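Local atomic coordinates of glycoside hydrolase family 31 (Trueperella pyogenes, PDB entry 5I0F), a protein that degrades cycloalternan, probably as a retaining alpha-glycosidase that passes through a covalent glycosyl-enzyme intermediate in its TIM-barrel active site. Residues T37-P51 and L100-L114. Numbering follows the deposited sequence.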
loop_
_atom_site.group_PDB
_atom_site.type_symbol
_atom_site.label_atom_id
_atom_site.label_comp_id
_atom_site.label_asym_id
_atom_site.label_seq_id
_atom_site.Cartn_x
_atom_site.Cartn_y
_atom_site.Cartn_z
ATOM N N THR A 37 -13.450 0.809 -30.954
ATOM C CA THR A 37 -14.220 1.780 -31.702
ATOM C C THR A 37 -15.258 2.417 -30.773
ATOM O O THR A 37 -15.868 1.728 -29.952
ATOM C CB THR A 37 -14.911 1.115 -32.904
ATOM O OG1 THR A 37 -15.754 0.049 -32.450
ATOM C CG2 THR A 37 -13.877 0.527 -33.846
ATOM N N SER A 38 -15.436 3.732 -30.913
ATOM C CA SER A 38 -16.390 4.497 -30.102
ATOM C C SER A 38 -17.829 4.144 -30.446
ATOM O O SER A 38 -18.694 4.119 -29.571
ATOM C CB SER A 38 -16.180 6.009 -30.277
ATOM O OG SER A 38 -16.479 6.430 -31.601
ATOM N N GLY A 39 -18.088 3.902 -31.726
ATOM C CA GLY A 39 -19.378 3.429 -32.172
ATOM C C GLY A 39 -19.316 1.978 -32.582
ATOM O O GLY A 39 -18.241 1.373 -32.619
ATOM N N PRO A 40 -20.479 1.405 -32.922
ATOM C CA PRO A 40 -20.493 0.052 -33.465
ATOM C C PRO A 40 -20.067 0.034 -34.944
ATOM O O PRO A 40 -20.431 0.975 -35.739
ATOM C CB PRO A 40 -21.951 -0.368 -33.304
ATOM C CG PRO A 40 -22.716 0.912 -33.439
ATOM C CD PRO A 40 -21.835 1.996 -32.877
ATOM N N CYS A 41 -19.317 -1.035 -35.270
ATOM C CA CYS A 41 -18.669 -1.255 -36.562
ATOM C C CYS A 41 -18.906 -2.681 -37.065
ATOM O O CYS A 41 -19.185 -3.584 -36.288
ATOM C CB CYS A 41 -17.156 -0.987 -36.448
ATOM S SG CYS A 41 -16.760 0.770 -36.242
ATOM N N SER A 42 -18.828 -2.863 -38.377
ATOM C CA SER A 42 -19.002 -4.170 -38.997
ATOM C C SER A 42 -17.667 -4.856 -39.272
ATOM O O SER A 42 -17.632 -6.066 -39.414
ATOM C CB SER A 42 -19.792 -4.036 -40.299
ATOM O OG SER A 42 -19.083 -3.240 -41.223
ATOM N N ARG A 43 -16.582 -4.082 -39.338
ATOM C CA ARG A 43 -15.277 -4.594 -39.729
ATOM C C ARG A 43 -14.182 -3.686 -39.165
ATOM O O ARG A 43 -14.358 -2.482 -39.065
ATOM C CB ARG A 43 -15.195 -4.626 -41.259
ATOM C CG ARG A 43 -13.954 -5.264 -41.854
ATOM C CD ARG A 43 -14.012 -5.268 -43.384
ATOM N NE ARG A 43 -13.835 -3.916 -43.945
ATOM C CZ ARG A 43 -14.432 -3.423 -45.045
ATOM N NH1 ARG A 43 -15.312 -4.135 -45.760
ATOM N NH2 ARG A 43 -14.167 -2.170 -45.430
ATOM N N MET A 44 -13.061 -4.289 -38.808
ATOM C CA MET A 44 -11.853 -3.590 -38.448
ATOM C C MET A 44 -10.654 -4.362 -38.986
ATOM O O MET A 44 -10.572 -5.590 -38.805
ATOM C CB MET A 44 -11.739 -3.522 -36.933
ATOM C CG MET A 44 -12.281 -2.255 -36.325
ATOM S SD MET A 44 -10.985 -1.003 -36.353
ATOM C CE MET A 44 -10.055 -1.563 -34.925
ATOM N N ARG A 45 -9.723 -3.648 -39.613
ATOM C CA ARG A 45 -8.504 -4.256 -40.118
ATOM C C ARG A 45 -7.285 -3.509 -39.632
ATOM O O ARG A 45 -7.317 -2.298 -39.444
ATOM C CB ARG A 45 -8.533 -4.328 -41.651
ATOM C CG ARG A 45 -9.659 -5.230 -42.137
ATOM C CD ARG A 45 -9.736 -5.433 -43.637
ATOM N NE ARG A 45 -9.742 -4.172 -44.370
ATOM C CZ ARG A 45 -10.315 -3.972 -45.556
ATOM N NH1 ARG A 45 -10.226 -2.760 -46.106
ATOM N NH2 ARG A 45 -10.993 -4.938 -46.192
ATOM N N CYS A 46 -6.218 -4.257 -39.386
ATOM C CA CYS A 46 -4.924 -3.696 -39.019
ATOM C C CYS A 46 -3.982 -3.854 -40.208
ATOM O O CYS A 46 -3.722 -4.981 -40.658
ATOM C CB CYS A 46 -4.351 -4.431 -37.807
ATOM S SG CYS A 46 -2.785 -3.742 -37.239
ATOM N N PHE A 47 -3.471 -2.736 -40.707
ATOM C CA PHE A 47 -2.490 -2.733 -41.794
ATOM C C PHE A 47 -1.094 -2.563 -41.203
ATOM O O PHE A 47 -0.840 -1.549 -40.537
ATOM C CB PHE A 47 -2.757 -1.568 -42.742
ATOM C CG PHE A 47 -4.014 -1.712 -43.546
ATOM C CD1 PHE A 47 -5.242 -1.388 -42.994
ATOM C CD2 PHE A 47 -3.969 -2.164 -44.865
ATOM C CE1 PHE A 47 -6.408 -1.512 -43.737
ATOM C CE2 PHE A 47 -5.136 -2.293 -45.615
ATOM C CZ PHE A 47 -6.355 -1.960 -45.046
ATOM N N VAL A 48 -0.213 -3.541 -41.423
ATOM C CA VAL A 48 1.159 -3.494 -40.902
ATOM C C VAL A 48 2.111 -3.349 -42.087
ATOM O O VAL A 48 2.159 -4.217 -42.958
ATOM C CB VAL A 48 1.516 -4.755 -40.080
ATOM C CG1 VAL A 48 2.887 -4.603 -39.431
ATOM C CG2 VAL A 48 0.472 -5.044 -39.006
ATOM N N LEU A 49 2.863 -2.251 -42.114
ATOM C CA LEU A 49 3.789 -1.947 -43.207
ATOM C C LEU A 49 5.244 -2.275 -42.795
ATOM O O LEU A 49 5.899 -1.501 -42.093
ATOM C CB LEU A 49 3.646 -0.477 -43.632
ATOM C CG LEU A 49 2.223 0.117 -43.752
ATOM C CD1 LEU A 49 2.255 1.616 -44.065
ATOM C CD2 LEU A 49 1.372 -0.621 -44.789
ATOM N N TRP A 50 5.716 -3.444 -43.222
ATOM C CA TRP A 50 7.117 -3.874 -43.032
ATOM C C TRP A 50 8.004 -3.228 -44.125
ATOM O O TRP A 50 7.485 -2.762 -45.144
ATOM C CB TRP A 50 7.235 -5.409 -43.107
ATOM C CG TRP A 50 6.183 -6.197 -42.344
ATOM C CD1 TRP A 50 5.022 -6.741 -42.842
ATOM C CD2 TRP A 50 6.230 -6.552 -40.968
ATOM N NE1 TRP A 50 4.335 -7.402 -41.844
ATOM C CE2 TRP A 50 5.059 -7.306 -40.686
ATOM C CE3 TRP A 50 7.143 -6.308 -39.941
ATOM C CZ2 TRP A 50 4.788 -7.808 -39.427
ATOM C CZ3 TRP A 50 6.876 -6.802 -38.699
ATOM C CH2 TRP A 50 5.698 -7.541 -38.443
ATOM N N PRO A 51 9.341 -3.212 -43.936
ATOM C CA PRO A 51 10.203 -2.526 -44.914
ATOM C C PRO A 51 9.934 -2.928 -46.370
ATOM O O PRO A 51 9.786 -2.057 -47.224
ATOM C CB PRO A 51 11.622 -2.938 -44.484
ATOM C CG PRO A 51 11.493 -3.245 -43.030
ATOM C CD PRO A 51 10.148 -3.907 -42.914
ATOM N N LEU A 100 6.689 -12.658 -34.149
ATOM C CA LEU A 100 6.901 -11.297 -34.626
ATOM C C LEU A 100 8.237 -11.160 -35.346
ATOM O O LEU A 100 9.277 -11.438 -34.755
ATOM C CB LEU A 100 6.860 -10.323 -33.449
ATOM C CG LEU A 100 6.904 -8.835 -33.800
ATOM C CD1 LEU A 100 5.633 -8.397 -34.516
ATOM C CD2 LEU A 100 7.124 -8.032 -32.523
ATOM N N PRO A 101 8.221 -10.748 -36.625
ATOM C CA PRO A 101 9.511 -10.553 -37.308
ATOM C C PRO A 101 10.386 -9.506 -36.615
ATOM O O PRO A 101 9.854 -8.536 -36.053
ATOM C CB PRO A 101 9.097 -10.061 -38.700
ATOM C CG PRO A 101 7.729 -10.609 -38.911
ATOM C CD PRO A 101 7.082 -10.654 -37.555
ATOM N N ASP A 102 11.704 -9.691 -36.658
ATOM C CA ASP A 102 12.644 -8.709 -36.112
ATOM C C ASP A 102 12.933 -7.621 -37.155
ATOM O O ASP A 102 14.067 -7.437 -37.583
ATOM C CB ASP A 102 13.944 -9.400 -35.644
ATOM C CG ASP A 102 14.796 -8.513 -34.721
ATOM O OD1 ASP A 102 14.440 -7.351 -34.466
ATOM O OD2 ASP A 102 15.840 -8.986 -34.232
ATOM N N GLN A 103 11.889 -6.908 -37.560
ATOM C CA GLN A 103 11.996 -5.809 -38.524
ATOM C C GLN A 103 11.109 -4.684 -38.012
ATOM O O GLN A 103 10.008 -4.946 -37.507
ATOM C CB GLN A 103 11.525 -6.246 -39.918
ATOM C CG GLN A 103 12.192 -7.492 -40.482
ATOM C CD GLN A 103 11.601 -7.939 -41.816
ATOM O OE1 GLN A 103 10.751 -7.261 -42.395
ATOM N NE2 GLN A 103 12.058 -9.093 -42.316
ATOM N N ASP A 104 11.579 -3.446 -38.115
ATOM C CA ASP A 104 10.757 -2.308 -37.731
ATOM C C ASP A 104 9.642 -2.080 -38.755
ATOM O O ASP A 104 9.784 -2.404 -39.934
ATOM C CB ASP A 104 11.591 -1.044 -37.572
ATOM C CG ASP A 104 12.559 -1.126 -36.413
ATOM O OD1 ASP A 104 12.439 -2.060 -35.586
ATOM O OD2 ASP A 104 13.451 -0.257 -36.345
ATOM N N ALA A 105 8.531 -1.543 -38.268
ATOM C CA ALA A 105 7.330 -1.371 -39.081
ATOM C C ALA A 105 6.512 -0.210 -38.565
ATOM O O ALA A 105 6.834 0.405 -37.544
ATOM C CB ALA A 105 6.502 -2.654 -39.055
ATOM N N THR A 106 5.439 0.072 -39.281
ATOM C CA THR A 106 4.430 0.993 -38.816
ATOM C C THR A 106 3.077 0.288 -38.986
ATOM O O THR A 106 2.956 -0.615 -39.818
ATOM C CB THR A 106 4.538 2.333 -39.581
ATOM O OG1 THR A 106 3.702 3.297 -38.953
ATOM C CG2 THR A 106 4.119 2.199 -41.005
ATOM N N TYR A 107 2.079 0.658 -38.194
ATOM C CA TYR A 107 0.742 0.075 -38.368
ATOM C C TYR A 107 -0.350 1.097 -38.140
ATOM O O TYR A 107 -0.139 2.116 -37.489
ATOM C CB TYR A 107 0.524 -1.184 -37.482
ATOM C CG TYR A 107 0.620 -0.929 -35.992
ATOM C CD1 TYR A 107 1.848 -0.927 -35.342
ATOM C CD2 TYR A 107 -0.523 -0.674 -35.232
ATOM C CE1 TYR A 107 1.938 -0.661 -33.977
ATOM C CE2 TYR A 107 -0.443 -0.413 -33.866
ATOM C CZ TYR A 107 0.788 -0.415 -33.236
ATOM O OH TYR A 107 0.874 -0.134 -31.882
ATOM N N TYR A 108 -1.511 0.821 -38.729
ATOM C CA TYR A 108 -2.696 1.634 -38.528
ATOM C C TYR A 108 -3.939 0.773 -38.660
ATOM O O TYR A 108 -3.870 -0.364 -39.138
ATOM C CB TYR A 108 -2.712 2.822 -39.492
ATOM C CG TYR A 108 -2.956 2.491 -40.963
ATOM C CD1 TYR A 108 -4.244 2.439 -41.477
ATOM C CD2 TYR A 108 -1.885 2.262 -41.839
ATOM C CE1 TYR A 108 -4.471 2.145 -42.818
ATOM C CE2 TYR A 108 -2.104 1.968 -43.180
ATOM C CZ TYR A 108 -3.399 1.917 -43.655
ATOM O OH TYR A 108 -3.638 1.621 -44.959
ATOM N N PHE A 109 -5.063 1.320 -38.227
ATOM C CA PHE A 109 -6.332 0.606 -38.223
ATOM C C PHE A 109 -7.330 1.282 -39.141
ATOM O O PHE A 109 -7.299 2.495 -39.293
ATOM C CB PHE A 109 -6.897 0.559 -36.816
ATOM C CG PHE A 109 -5.971 -0.086 -35.828
ATOM C CD1 PHE A 109 -5.956 -1.474 -35.673
ATOM C CD2 PHE A 109 -5.101 0.679 -35.074
ATOM C CE1 PHE A 109 -5.100 -2.068 -34.756
ATOM C CE2 PHE A 109 -4.230 0.092 -34.180
ATOM C CZ PHE A 109 -4.232 -1.283 -34.016
ATOM N N GLU A 110 -8.218 0.480 -39.711
ATOM C CA GLU A 110 -9.286 0.963 -40.546
ATOM C C GLU A 110 -10.576 0.236 -40.178
ATOM O O GLU A 110 -10.623 -0.999 -40.194
ATOM C CB GLU A 110 -8.912 0.723 -42.000
ATOM C CG GLU A 110 -9.667 1.560 -42.994
ATOM C CD GLU A 110 -9.369 1.127 -44.410
ATOM O OE1 GLU A 110 -8.483 1.732 -45.039
ATOM O OE2 GLU A 110 -9.990 0.149 -44.871
ATOM N N ALA A 111 -11.623 0.997 -39.853
ATOM C CA ALA A 111 -12.917 0.431 -39.472
ATOM C C ALA A 111 -13.998 0.843 -40.454
ATOM O O ALA A 111 -13.915 1.918 -41.044
ATOM C CB ALA A 111 -13.301 0.905 -38.076
ATOM N N LEU A 112 -15.012 -0.009 -40.602
ATOM C CA LEU A 112 -16.237 0.338 -41.324
ATOM C C LEU A 112 -17.388 0.380 -40.314
ATOM O O LEU A 112 -17.705 -0.635 -39.663
ATOM C CB LEU A 112 -16.524 -0.668 -42.435
ATOM C CG LEU A 112 -17.659 -0.321 -43.399
ATOM C CD1 LEU A 112 -17.328 0.913 -44.229
ATOM C CD2 LEU A 112 -17.960 -1.505 -44.305
ATOM N N THR A 113 -18.002 1.558 -40.173
ATOM C CA THR A 113 -19.074 1.750 -39.211
ATOM C C THR A 113 -20.313 1.109 -39.763
ATOM O O THR A 113 -20.412 0.884 -40.974
ATOM C CB THR A 113 -19.345 3.238 -38.923
ATOM O OG1 THR A 113 -19.939 3.860 -40.065
ATOM C CG2 THR A 113 -18.026 3.969 -38.537
ATOM N N LEU A 114 -21.288 0.864 -38.898
ATOM C CA LEU A 114 -22.557 0.295 -39.342
ATOM C C LEU A 114 -23.317 1.130 -40.366
ATOM O O LEU A 114 -24.066 0.570 -41.166
ATOM C CB LEU A 114 -23.464 0.009 -38.148
ATOM C CG LEU A 114 -22.958 -1.078 -37.194
ATOM C CD1 LEU A 114 -24.029 -1.343 -36.146
ATOM C CD2 LEU A 114 -22.602 -2.362 -37.928
HETATM O O HOH W 1 -21.042 -1.661 -42.034
HETATM O O HOH W 2 -11.553 -2.224 -42.598
#
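Phe47 and Tyr108 form a hydrogen-bonded pair of two antiparallel strands, their ring planes only 7° apart but slid so far that the rings barely overlap. The phenol of Tyr108 reaches its neighbour because chi1 is 70°, which sets CG between the backbone N and the carbonyl carbon; its OH then rests over one face of the Phe47 ring, toward the rim. In return Phe47 CB sits 3.8 Å from the centroid of the Tyr108 ring, a CH-pi contact over the face. Glu110 CB touches the edge of the same phenylalanine, at CE1, while the Glu110 side chain runs alongside that of Arg45. There a single salt bridge forms, NH1 of Arg45 to OE2 of Glu110 at 3.2 Å, with the two planes turned 53° apart. The Arg43 guanidinium lies between Leu112 CD2 on one face and Arg45 NH2 on the other, and a water in its plane links Arg43 NE to Glu110 O.

These strands, 43-49 and 105-113, are neighbours in the antiparallel beta sheet of the N-terminal domain; a beta bulge between Cys41 and Arg43 shifts their register by one. On the buried face, Cys46 SG approaches the Phe109 ring obliquely, 4.5 Å from its centroid, and Met44 SD presses on Ala111 CB at 3.5 Å. Strand 31-37 packs against Met44 and Phe109 there, and Tyr107 OH is hydrogen-bonded to His4. Beyond the strand ends, Val48 CG1 lies over one face of the Trp50 ring, toward its rim, and Pro101 CG over the opposite face, 4.0 Å from the centroid of the six-membered ring.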